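Local atomic coordinates of glycoside hydrolase family protein (Novosphingobium sp. PP1Y, PDB entry 6Q2F), a protein that acts as an alpha-L-rhamnosidase, a glycoside hydrolase that probably releases terminal alpha-L-rhamnose from its substrates. Residues 315-320 / 376-381; 386-391 / 509-514; 609-614 / 661-666; 638-643 / 672-677. All coordinates share one frame; numbering follows the deposited sequence.

Interaction 1 of 4, residues 315-320 / 376-381; sequences PTTISF and DALVDR
The hydroxyl oxygen OG of Ser-319 has three hydrogen-bond partners, all beyond the two segments: Ser-273 OG, the carbonyl of Arg-272 and NH2 of Arg-543. With OG anti to the backbone N (chi1 -173°), the side chain leans over the other segment, and Ser-319 CB packs 3.2 Å from Leu-378 O. The carboxylate of Asp-380 is held at both oxygens. Its CG is anti to the backbone N, which carries OD1 across to the strand, where Ser-319 N donates to Asp-380 OD1 over 3.0 Å from above the carboxylate plane; Lys-307 adds a salt bridge to the same oxygen. Asp-380 OD2 turns its syn lone pair to Arg-381 NH2, 2.7 Å away and nearly in the guanidinium plane, while Arg-381 NE makes a weaker bond to it, so two cations probably keep the acid ionised. Strand 316-325 is an outer strand of a four-stranded antiparallel sheet in a probable jelly-roll-like beta sandwich, and on its other side Ile-318 and Phe-320 meet Leu-294 of the six-stranded partner sheet. Residues 376-381 leave strand 366-374 of the same sheet and reach this outer strand without pairing in regular register. Their backbone makes one direct bond to it, Arg-381 N to Thr-317 O at 2.7 Å, bent to 131° with the donor above the carbonyl plane. Arg-381 is the N-cap residue of helix 382-385, and its CG lies 3.6 Å from Thr-317 O. Thr-317 CG2 and Leu-378 CD2 touch at 4.0 Å, their side chains crossing at about a right angle, while Thr-317 OG1 bonds with Glu-383.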
# COMPACT_ATOMS: atom_id res chain seq x y z
N PRO A 315 18.46 -4.44 -19.27
CA PRO A 315 19.90 -4.21 -19.21
C PRO A 315 20.26 -3.09 -18.24
O PRO A 315 19.42 -2.29 -17.85
CB PRO A 315 20.27 -3.83 -20.66
CG PRO A 315 19.19 -4.43 -21.48
CD PRO A 315 17.95 -4.37 -20.66
N THR A 316 21.53 -3.06 -17.85
CA THR A 316 22.06 -2.02 -16.97
C THR A 316 23.23 -1.35 -17.67
O THR A 316 24.20 -2.02 -18.05
CB THR A 316 22.51 -2.59 -15.62
OG1 THR A 316 21.38 -3.13 -14.93
CG2 THR A 316 23.15 -1.51 -14.78
N THR A 317 23.15 -0.04 -17.84
CA THR A 317 24.22 0.75 -18.42
C THR A 317 24.81 1.65 -17.35
O THR A 317 24.06 2.28 -16.60
CB THR A 317 23.71 1.58 -19.60
OG1 THR A 317 23.19 0.69 -20.60
CG2 THR A 317 24.82 2.41 -20.19
N ILE A 318 26.13 1.67 -17.25
CA ILE A 318 26.84 2.57 -16.34
C ILE A 318 27.87 3.31 -17.16
O ILE A 318 28.37 2.78 -18.15
CB ILE A 318 27.51 1.82 -15.16
CG1 ILE A 318 28.47 0.76 -15.70
CG2 ILE A 318 26.47 1.23 -14.21
CD1 ILE A 318 29.38 0.18 -14.64
N SER A 319 28.19 4.53 -16.73
CA SER A 319 29.21 5.34 -17.37
C SER A 319 30.13 5.90 -16.30
O SER A 319 29.73 6.06 -15.14
CB SER A 319 28.58 6.48 -18.18
OG SER A 319 29.58 7.17 -18.91
N PHE A 320 31.36 6.21 -16.69
CA PHE A 320 32.37 6.57 -15.71
C PHE A 320 33.48 7.38 -16.37
O PHE A 320 33.53 7.50 -17.60
CB PHE A 320 32.95 5.32 -15.04
CG PHE A 320 33.01 4.13 -15.96
CD1 PHE A 320 34.06 3.98 -16.85
CD2 PHE A 320 32.02 3.17 -15.94
CE1 PHE A 320 34.11 2.89 -17.70
CE2 PHE A 320 32.06 2.09 -16.78
CZ PHE A 320 33.12 1.94 -17.66
N ASP A 376 32.55 5.83 -25.80
CA ASP A 376 31.92 7.10 -25.49
C ASP A 376 31.19 7.05 -24.15
O ASP A 376 30.94 5.98 -23.58
CB ASP A 376 30.95 7.51 -26.61
CG ASP A 376 30.06 6.36 -27.07
OD1 ASP A 376 30.43 5.18 -26.84
OD2 ASP A 376 29.00 6.63 -27.68
N ALA A 377 30.86 8.23 -23.65
CA ALA A 377 30.09 8.37 -22.43
C ALA A 377 28.61 8.26 -22.75
O ALA A 377 28.10 8.97 -23.62
CB ALA A 377 30.39 9.70 -21.75
N LEU A 378 27.92 7.36 -22.05
CA LEU A 378 26.48 7.20 -22.21
C LEU A 378 25.78 7.76 -20.98
O LEU A 378 26.41 8.07 -19.96
CB LEU A 378 26.11 5.73 -22.43
CG LEU A 378 26.11 5.13 -23.85
CD1 LEU A 378 27.35 5.51 -24.60
CD2 LEU A 378 25.97 3.60 -23.82
N VAL A 379 24.46 7.91 -21.08
CA VAL A 379 23.69 8.29 -19.91
C VAL A 379 23.85 7.20 -18.86
O VAL A 379 23.51 6.04 -19.08
CB VAL A 379 22.22 8.51 -20.25
CG1 VAL A 379 21.41 8.70 -18.97
CG2 VAL A 379 22.08 9.73 -21.17
N ASP A 380 24.41 7.58 -17.71
CA ASP A 380 24.62 6.62 -16.64
C ASP A 380 23.27 6.10 -16.13
O ASP A 380 22.39 6.89 -15.79
CB ASP A 380 25.42 7.26 -15.52
CG ASP A 380 25.64 6.31 -14.37
OD1 ASP A 380 26.11 5.18 -14.64
OD2 ASP A 380 25.33 6.68 -13.22
N ARG A 381 23.12 4.78 -16.11
CA ARG A 381 21.90 4.11 -15.65
C ARG A 381 20.66 4.66 -16.35
O ARG A 381 19.63 4.94 -15.71
CB ARG A 381 21.79 4.19 -14.13
CG ARG A 381 22.37 2.93 -13.48
CD ARG A 381 22.80 3.17 -12.08
NE ARG A 381 23.81 4.21 -12.00
CZ ARG A 381 24.31 4.63 -10.84
NH1 ARG A 381 23.88 4.06 -9.72
NH2 ARG A 381 25.23 5.58 -10.80

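Interaction 2 of 4, residues 386-391 / 509-514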
# COMPACT_ATOMS: atom_id res chain seq x y z
N ALA A 386 14.98 6.17 -17.55
CA ALA A 386 13.95 6.24 -18.58
C ALA A 386 12.70 5.48 -18.20
O ALA A 386 11.76 5.44 -19.00
CB ALA A 386 14.50 5.71 -19.91
N GLY A 387 12.66 4.87 -17.03
CA GLY A 387 11.45 4.21 -16.58
C GLY A 387 11.29 2.77 -17.01
O GLY A 387 10.19 2.21 -16.85
N PHE A 388 12.32 2.14 -17.57
CA PHE A 388 12.21 0.72 -17.88
C PHE A 388 12.29 -0.15 -16.64
O PHE A 388 11.84 -1.29 -16.67
CB PHE A 388 13.30 0.30 -18.87
CG PHE A 388 13.10 0.84 -20.26
CD1 PHE A 388 12.10 0.33 -21.07
CD2 PHE A 388 13.91 1.84 -20.75
CE1 PHE A 388 11.91 0.82 -22.34
CE2 PHE A 388 13.73 2.33 -22.03
CZ PHE A 388 12.73 1.82 -22.83
N VAL A 389 12.86 0.37 -15.55
CA VAL A 389 12.96 -0.35 -14.28
C VAL A 389 13.10 0.68 -13.18
O VAL A 389 13.71 1.74 -13.38
CB VAL A 389 14.16 -1.34 -14.29
CG1 VAL A 389 15.47 -0.59 -14.59
CG2 VAL A 389 14.25 -2.06 -12.94
N MSE A 390 12.53 0.38 -12.02
CA MSE A 390 12.44 1.36 -10.95
C MSE A 390 13.74 1.53 -10.18
O MSE A 390 14.52 0.59 -10.03
CB MSE A 390 11.32 0.97 -9.97
CG MSE A 390 9.93 1.19 -10.55
SE MSE A 390 9.68 3.02 -11.14
CE MSE A 390 10.06 2.81 -13.06
N SER A 391 13.99 2.75 -9.71
CA SER A 391 14.98 2.98 -8.66
C SER A 391 14.23 3.51 -7.45
O SER A 391 13.20 4.18 -7.59
CB SER A 391 16.09 3.95 -9.11
OG SER A 391 16.78 3.44 -10.23
N GLU A 509 6.60 -2.00 -16.20
CA GLU A 509 7.22 -0.69 -16.34
C GLU A 509 6.98 -0.17 -17.75
O GLU A 509 7.72 -0.51 -18.67
CB GLU A 509 8.72 -0.76 -16.02
CG GLU A 509 9.06 -1.41 -14.67
CD GLU A 509 8.20 -0.87 -13.53
OE1 GLU A 509 7.91 0.34 -13.52
OE2 GLU A 509 7.79 -1.68 -12.66
N ALA A 510 5.95 0.66 -17.90
CA ALA A 510 5.62 1.28 -19.18
C ALA A 510 6.12 2.72 -19.21
O ALA A 510 6.09 3.43 -18.19
CB ALA A 510 4.12 1.23 -19.42
N ASN A 511 6.60 3.16 -20.37
CA ASN A 511 7.17 4.50 -20.42
C ASN A 511 6.90 5.20 -21.75
O ASN A 511 7.67 6.08 -22.15
CB ASN A 511 8.69 4.48 -20.17
CG ASN A 511 9.47 3.83 -21.31
OD1 ASN A 511 8.92 3.30 -22.27
ND2 ASN A 511 10.80 3.88 -21.20
N TRP A 512 5.85 4.80 -22.47
CA TRP A 512 5.43 5.53 -23.65
C TRP A 512 3.91 5.53 -23.74
O TRP A 512 3.24 4.58 -23.33
CB TRP A 512 6.02 4.96 -24.96
CG TRP A 512 5.53 5.74 -26.15
CD1 TRP A 512 4.55 5.38 -27.01
CD2 TRP A 512 5.94 7.06 -26.53
NE1 TRP A 512 4.34 6.37 -27.94
CE2 TRP A 512 5.17 7.42 -27.66
CE3 TRP A 512 6.89 7.97 -26.04
CZ2 TRP A 512 5.33 8.64 -28.31
CZ3 TRP A 512 7.03 9.19 -26.68
CH2 TRP A 512 6.27 9.51 -27.81
N THR A 513 3.38 6.61 -24.30
CA THR A 513 1.97 6.67 -24.62
C THR A 513 1.86 7.64 -25.79
O THR A 513 2.68 8.56 -25.91
CB THR A 513 1.13 7.12 -23.40
OG1 THR A 513 -0.26 6.84 -23.62
CG2 THR A 513 1.32 8.60 -23.08
N PRO A 514 0.90 7.44 -26.70
CA PRO A 514 0.97 8.14 -28.00
C PRO A 514 0.97 9.67 -27.90
O PRO A 514 1.65 10.33 -28.71
CB PRO A 514 -0.25 7.61 -28.75
CG PRO A 514 -0.40 6.20 -28.21
CD PRO A 514 -0.11 6.36 -26.70
O HOH W 1 7.97 3.69 -16.22
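Asn-511 takes the crowded first torsion, CG between the backbone N and the carbonyl carbon (chi1 69°), whereas Phe-388 has CG beside its backbone N and anti to the carbonyl carbon (chi1 -71°). These settings carry the amide over the ring: Asn-511 ND2 sits above the centre of one Phe-388 face, 3.3 Å from CZ, with the amide and ring planes steeply inclined. The same nitrogen donates to Ala-386 O over 2.9 Å, an almost straight bond (168°) that lies in the amide plane but meets the carbonyl from above its own plane. OD1 in turn accepts from Leu-153 N, so both ends of the amide are engaged and its flip state is set. Gly-387 ends helix 382-385 in a Schellman motif; a beta carbon there would jam against the carbonyl of Ala-386 and stand about 3.5 Å from Asn-511 CB. Segment 509-514 belongs to the loop after strand 497-502, the fourth strand of the (beta/alpha)8 barrel, which also leads to the sodium ligands Asp-503 and Ser-504. An alanine at Asn-511 would remove the amide, and would probably loosen the helix end from this loop and leave the Phe-388 face poorly packed. Nearby, a water donates to Gly-387 O and to Ala-510 O, each at 2.7 Å, bridging the two backbones. Glu-509 curls at chi2, its CB 3.2 Å from Phe-388 O, and sends OE1 to 3.3 Å from CE of Met-390, which is modelled as selenomethionine and bent at chi2 and chi3. Phe-388 also meets Phe-180 edge-to-face.

Interaction 3 of 4, residues 609-614 / 661-666; sequences LWTFNR and KRFIDL
Leu-609, Phe-612, Phe-663 and Leu-666 form the apolar centre where strand 604-610 of the (beta/alpha)8 barrel and the loop beyond it meet helix 657-670. Leu-609 CD2 touches Leu-666 CD2 at 4.1 Å, the two side chains crossing at about a right angle. The edge of Phe-663 points into the face of Phe-612 in a T-shaped pair, centroids 5.1 Å apart and planes at 63°. One face of Phe-663 is covered by Thr-611, whose CA makes a CH-pi contact 3.9 Å from the ring centroid; CG of Arg-662 lies over the opposite face. Farther out, Arg-662 has CG in the crowded position, and its guanidinium makes an off-centre cation-pi contact with Phe-612, the planes nearly perpendicular. NH2 of Arg-662 donates to Phe-612 O over 2.7 Å, well bent at 131°. A leucine at Arg-662 would lose this charge and bond, and would probably weaken the hold of the helix on the loop. Arg-614, salt-bridged to Asp-959, lays its guanidinium at 25° to that of Arg-662, with Arg-614 NH2 3.5 Å from Arg-662 CD.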
# COMPACT_ATOMS: atom_id res chain seq x y z
N LEU A 609 -3.17 -3.32 5.43
CA LEU A 609 -2.34 -3.71 6.56
C LEU A 609 -2.40 -5.22 6.75
O LEU A 609 -3.49 -5.78 6.85
CB LEU A 609 -2.74 -3.04 7.88
CG LEU A 609 -1.86 -3.64 9.00
CD1 LEU A 609 -0.40 -3.09 8.96
CD2 LEU A 609 -2.46 -3.51 10.41
N TRP A 610 -1.23 -5.85 6.80
CA TRP A 610 -1.12 -7.28 7.04
C TRP A 610 -0.93 -7.56 8.53
O TRP A 610 -0.41 -6.72 9.27
CB TRP A 610 0.07 -7.87 6.27
CG TRP A 610 -0.15 -8.02 4.79
CD1 TRP A 610 -0.83 -7.17 3.97
CD2 TRP A 610 0.31 -9.09 3.97
NE1 TRP A 610 -0.82 -7.65 2.69
CE2 TRP A 610 -0.13 -8.83 2.66
CE3 TRP A 610 1.05 -10.25 4.21
CZ2 TRP A 610 0.16 -9.67 1.59
CZ3 TRP A 610 1.33 -11.09 3.15
CH2 TRP A 610 0.88 -10.80 1.86
N THR A 611 -1.39 -8.73 8.97
CA THR A 611 -1.07 -9.16 10.31
C THR A 611 0.44 -9.34 10.44
O THR A 611 1.15 -9.57 9.46
CB THR A 611 -1.79 -10.46 10.65
OG1 THR A 611 -1.24 -11.52 9.87
CG2 THR A 611 -3.29 -10.30 10.35
N PHE A 612 0.92 -9.22 11.67
CA PHE A 612 2.35 -9.31 11.91
C PHE A 612 2.58 -9.82 13.33
O PHE A 612 1.76 -9.57 14.23
CB PHE A 612 3.04 -7.95 11.72
CG PHE A 612 2.47 -6.87 12.60
CD1 PHE A 612 1.38 -6.12 12.18
CD2 PHE A 612 3.02 -6.59 13.84
CE1 PHE A 612 0.85 -5.13 12.98
CE2 PHE A 612 2.51 -5.58 14.66
CZ PHE A 612 1.42 -4.86 14.23
N ASN A 613 3.69 -10.51 13.53
CA ASN A 613 4.12 -10.86 14.88
C ASN A 613 4.56 -9.62 15.65
O ASN A 613 5.23 -8.73 15.11
CB ASN A 613 5.26 -11.88 14.82
CG ASN A 613 4.82 -13.19 14.22
OD1 ASN A 613 3.73 -13.68 14.51
ND2 ASN A 613 5.65 -13.76 13.35
N ARG A 614 4.18 -9.57 16.93
CA ARG A 614 4.52 -8.42 17.76
C ARG A 614 6.03 -8.20 17.78
O ARG A 614 6.49 -7.05 17.72
CB ARG A 614 3.98 -8.61 19.17
CG ARG A 614 3.99 -7.31 19.98
CD ARG A 614 3.55 -7.52 21.42
NE ARG A 614 2.18 -8.01 21.49
CZ ARG A 614 1.13 -7.25 21.81
NH1 ARG A 614 1.30 -5.96 22.09
NH2 ARG A 614 -0.08 -7.79 21.85
N LYS A 661 -7.19 -7.59 17.54
CA LYS A 661 -7.50 -6.25 18.02
C LYS A 661 -6.35 -5.28 17.76
O LYS A 661 -6.55 -4.17 17.26
CB LYS A 661 -7.83 -6.29 19.51
CG LYS A 661 -8.33 -5.00 20.09
CD LYS A 661 -8.33 -5.11 21.62
CE LYS A 661 -8.78 -3.83 22.30
NZ LYS A 661 -7.97 -2.61 21.92
N ARG A 662 -5.12 -5.69 18.10
CA ARG A 662 -3.95 -4.83 17.92
C ARG A 662 -3.75 -4.44 16.45
O ARG A 662 -3.19 -3.38 16.18
CB ARG A 662 -2.70 -5.53 18.44
CG ARG A 662 -2.50 -6.93 17.88
CD ARG A 662 -1.41 -7.72 18.61
NE ARG A 662 -0.17 -7.53 17.89
CZ ARG A 662 0.48 -8.47 17.20
NH1 ARG A 662 0.04 -9.72 17.17
NH2 ARG A 662 1.59 -8.13 16.56
N PHE A 663 -4.19 -5.28 15.49
CA PHE A 663 -4.02 -4.91 14.08
C PHE A 663 -4.98 -3.78 13.70
O PHE A 663 -4.56 -2.75 13.17
CB PHE A 663 -4.21 -6.13 13.16
CG PHE A 663 -3.31 -7.28 13.49
CD1 PHE A 663 -1.97 -7.06 13.74
CD2 PHE A 663 -3.80 -8.58 13.55
CE1 PHE A 663 -1.12 -8.11 14.08
CE2 PHE A 663 -2.96 -9.65 13.87
CZ PHE A 663 -1.62 -9.41 14.14
N ILE A 664 -6.27 -3.94 14.03
CA ILE A 664 -7.29 -2.95 13.67
C ILE A 664 -7.07 -1.65 14.43
O ILE A 664 -7.38 -0.57 13.93
CB ILE A 664 -8.70 -3.51 13.91
CG1 ILE A 664 -9.69 -2.90 12.91
CG2 ILE A 664 -9.17 -3.35 15.36
CD1 ILE A 664 -9.54 -3.49 11.50
N ASP A 665 -6.57 -1.75 15.67
CA ASP A 665 -6.23 -0.54 16.43
C ASP A 665 -5.08 0.20 15.76
O ASP A 665 -5.06 1.43 15.73
CB ASP A 665 -5.89 -0.91 17.89
CG ASP A 665 -7.12 -1.43 18.66
OD1 ASP A 665 -8.26 -1.33 18.16
OD2 ASP A 665 -6.94 -1.95 19.79
N LEU A 666 -4.12 -0.53 15.19
CA LEU A 666 -3.04 0.13 14.47
C LEU A 666 -3.57 0.83 13.21
O LEU A 666 -3.17 1.95 12.90
CB LEU A 666 -1.95 -0.89 14.13
CG LEU A 666 -0.84 -0.32 13.24
CD1 LEU A 666 -0.07 0.83 13.98
CD2 LEU A 666 0.13 -1.41 12.78

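Interaction 4 of 4, residues 638-643 / 672-677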
# COMPACT_ATOMS: atom_id res chain seq x y z
N GLN A 638 -12.39 13.63 1.25
CA GLN A 638 -13.12 12.39 1.17
C GLN A 638 -13.56 11.96 2.56
O GLN A 638 -14.61 11.43 2.73
CB GLN A 638 -12.32 11.30 0.49
CG GLN A 638 -12.03 11.57 -0.96
CD GLN A 638 -10.70 12.20 -1.17
OE1 GLN A 638 -10.16 12.86 -0.31
NE2 GLN A 638 -10.14 11.98 -2.31
N ASN A 639 -12.69 12.18 3.54
CA ASN A 639 -12.89 11.84 4.94
C ASN A 639 -12.80 10.34 5.24
O ASN A 639 -12.19 9.95 6.18
CB ASN A 639 -14.11 12.49 5.57
CG ASN A 639 -14.10 12.41 7.08
OD1 ASN A 639 -13.14 12.70 7.71
ND2 ASN A 639 -15.19 12.00 7.63
N LEU A 640 -13.43 9.53 4.42
CA LEU A 640 -13.35 8.10 4.58
C LEU A 640 -11.97 7.59 4.18
O LEU A 640 -11.40 8.03 3.24
CB LEU A 640 -14.45 7.43 3.77
CG LEU A 640 -15.88 7.69 4.20
CD1 LEU A 640 -16.87 7.29 3.16
CD2 LEU A 640 -16.21 7.02 5.50
N VAL A 641 -11.44 6.67 4.93
CA VAL A 641 -10.13 6.07 4.67
C VAL A 641 -10.30 4.57 4.81
O VAL A 641 -10.52 4.07 5.92
CB VAL A 641 -9.05 6.56 5.65
CG1 VAL A 641 -7.72 5.91 5.33
CG2 VAL A 641 -8.94 8.08 5.64
N ALA A 642 -10.18 3.85 3.71
CA ALA A 642 -10.36 2.42 3.77
C ALA A 642 -9.02 1.72 3.85
O ALA A 642 -7.98 2.26 3.46
CB ALA A 642 -11.14 1.91 2.55
N ALA A 643 -9.04 0.50 4.36
CA ALA A 643 -7.86 -0.34 4.29
C ALA A 643 -8.26 -1.80 4.11
O ALA A 643 -9.17 -2.30 4.78
CB ALA A 643 -6.98 -0.18 5.53
N VAL A 672 -7.10 5.04 9.36
CA VAL A 672 -8.17 4.25 8.76
C VAL A 672 -9.45 4.41 9.57
O VAL A 672 -9.43 4.39 10.81
CB VAL A 672 -7.74 2.78 8.67
CG1 VAL A 672 -8.90 1.91 8.16
CG2 VAL A 672 -6.51 2.66 7.77
N ASN A 673 -10.57 4.58 8.87
CA ASN A 673 -11.87 4.56 9.54
C ASN A 673 -12.91 3.78 8.75
O ASN A 673 -14.11 3.93 9.03
CB ASN A 673 -12.35 6.01 9.81
CG ASN A 673 -12.41 6.85 8.55
OD1 ASN A 673 -12.59 6.33 7.44
ND2 ASN A 673 -12.27 8.16 8.70
N ARG A 674 -12.52 3.00 7.75
CA ARG A 674 -13.42 2.03 7.12
C ARG A 674 -12.61 0.79 6.81
O ARG A 674 -12.08 0.63 5.70
CB ARG A 674 -14.06 2.59 5.84
CG ARG A 674 -14.85 1.52 5.08
CD ARG A 674 -15.79 2.11 4.08
NE ARG A 674 -16.88 2.84 4.71
CZ ARG A 674 -17.82 3.50 4.04
NH1 ARG A 674 -17.81 3.51 2.71
NH2 ARG A 674 -18.77 4.14 4.69
N PRO A 675 -12.45 -0.11 7.78
CA PRO A 675 -11.74 -1.35 7.49
C PRO A 675 -12.51 -2.16 6.44
O PRO A 675 -13.74 -2.19 6.43
CB PRO A 675 -11.69 -2.06 8.85
CG PRO A 675 -11.76 -0.89 9.87
CD PRO A 675 -12.76 0.03 9.21
N VAL A 676 -11.76 -2.77 5.53
CA VAL A 676 -12.31 -3.71 4.57
C VAL A 676 -11.56 -5.02 4.83
O VAL A 676 -10.38 -5.15 4.48
CB VAL A 676 -12.16 -3.23 3.12
CG1 VAL A 676 -12.90 -4.20 2.16
CG2 VAL A 676 -12.71 -1.80 2.98
N ILE A 677 -12.20 -5.92 5.53
CA ILE A 677 -11.53 -7.12 5.94
C ILE A 677 -11.19 -8.09 4.86
O ILE A 677 -12.01 -8.50 4.13
CB ILE A 677 -12.29 -7.83 7.06
CG1 ILE A 677 -12.50 -6.89 8.22
CG2 ILE A 677 -11.56 -9.07 7.51
CD1 ILE A 677 -13.72 -7.16 9.03
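The carboxamide of Asn-673 turns along the edge of segment 638-643 and reads two backbone groups in succession. With CG between the backbone N and the carbonyl carbon (chi1 56°), Asn-673 OD1 accepts from Val-641 N at 2.8 Å, and Asn-673 ND2 donates to Asn-639 O at 3.1 Å, almost straight (173°) and in the amide plane; Leu-725 O is a further partner of ND2. Val-641 O takes two donors, Asn-673 N on a lone pair and Arg-674 N above the carbonyl plane. Leu-640 crosses Arg-674 obliquely, its CD1 lying over one face of the guanidinium, 3.9 Å from NH1, and the arginine, bent at chi3, is held at its tip by Ser-52 O and Tyr-581 OH. On the same face of the sheet, Ala-642 CB meets Val-676 CG2 at 4.1 Å. On the face toward helix 657-670, Ala-643 CB packs 3.6 Å from Val-672 CG2. The strands run parallel: Val-676 N bonds to Ala-643 O at 2.7 Å, and Ala-643 N bonds weakly to Arg-674 O. Glu-644, a sodium ligand, directly follows Ala-643. This is the pairing of strands 642-649 and 674-677, joined by helix 657-670 in a beta-alpha-beta crossover of the (beta/alpha)8 barrel.

From the N terminus, interaction 1 comes first, closing a loop of 55 residues within the probable beta sandwich between strand 316-325 and the chain leaving strand 366-374. Helix 382-385 then leads to interaction 2, in series with it, which closes a loop of 117 residues and ties the exit from that region to the loop after barrel strand 497-502; their centres are about 17 Å apart. Interactions 3 and 4 follow in the barrel, closing loops of 46 and 28 residues, and cross, since segment 638-643 lies between 609-614 and 661-666, and 672-677 lies beyond. They join strands 604-610, 642-649 and 674-677 with helix 657-670, and touch where Ile-664 CD1 meets Pro-675 CB at 3.7 Å.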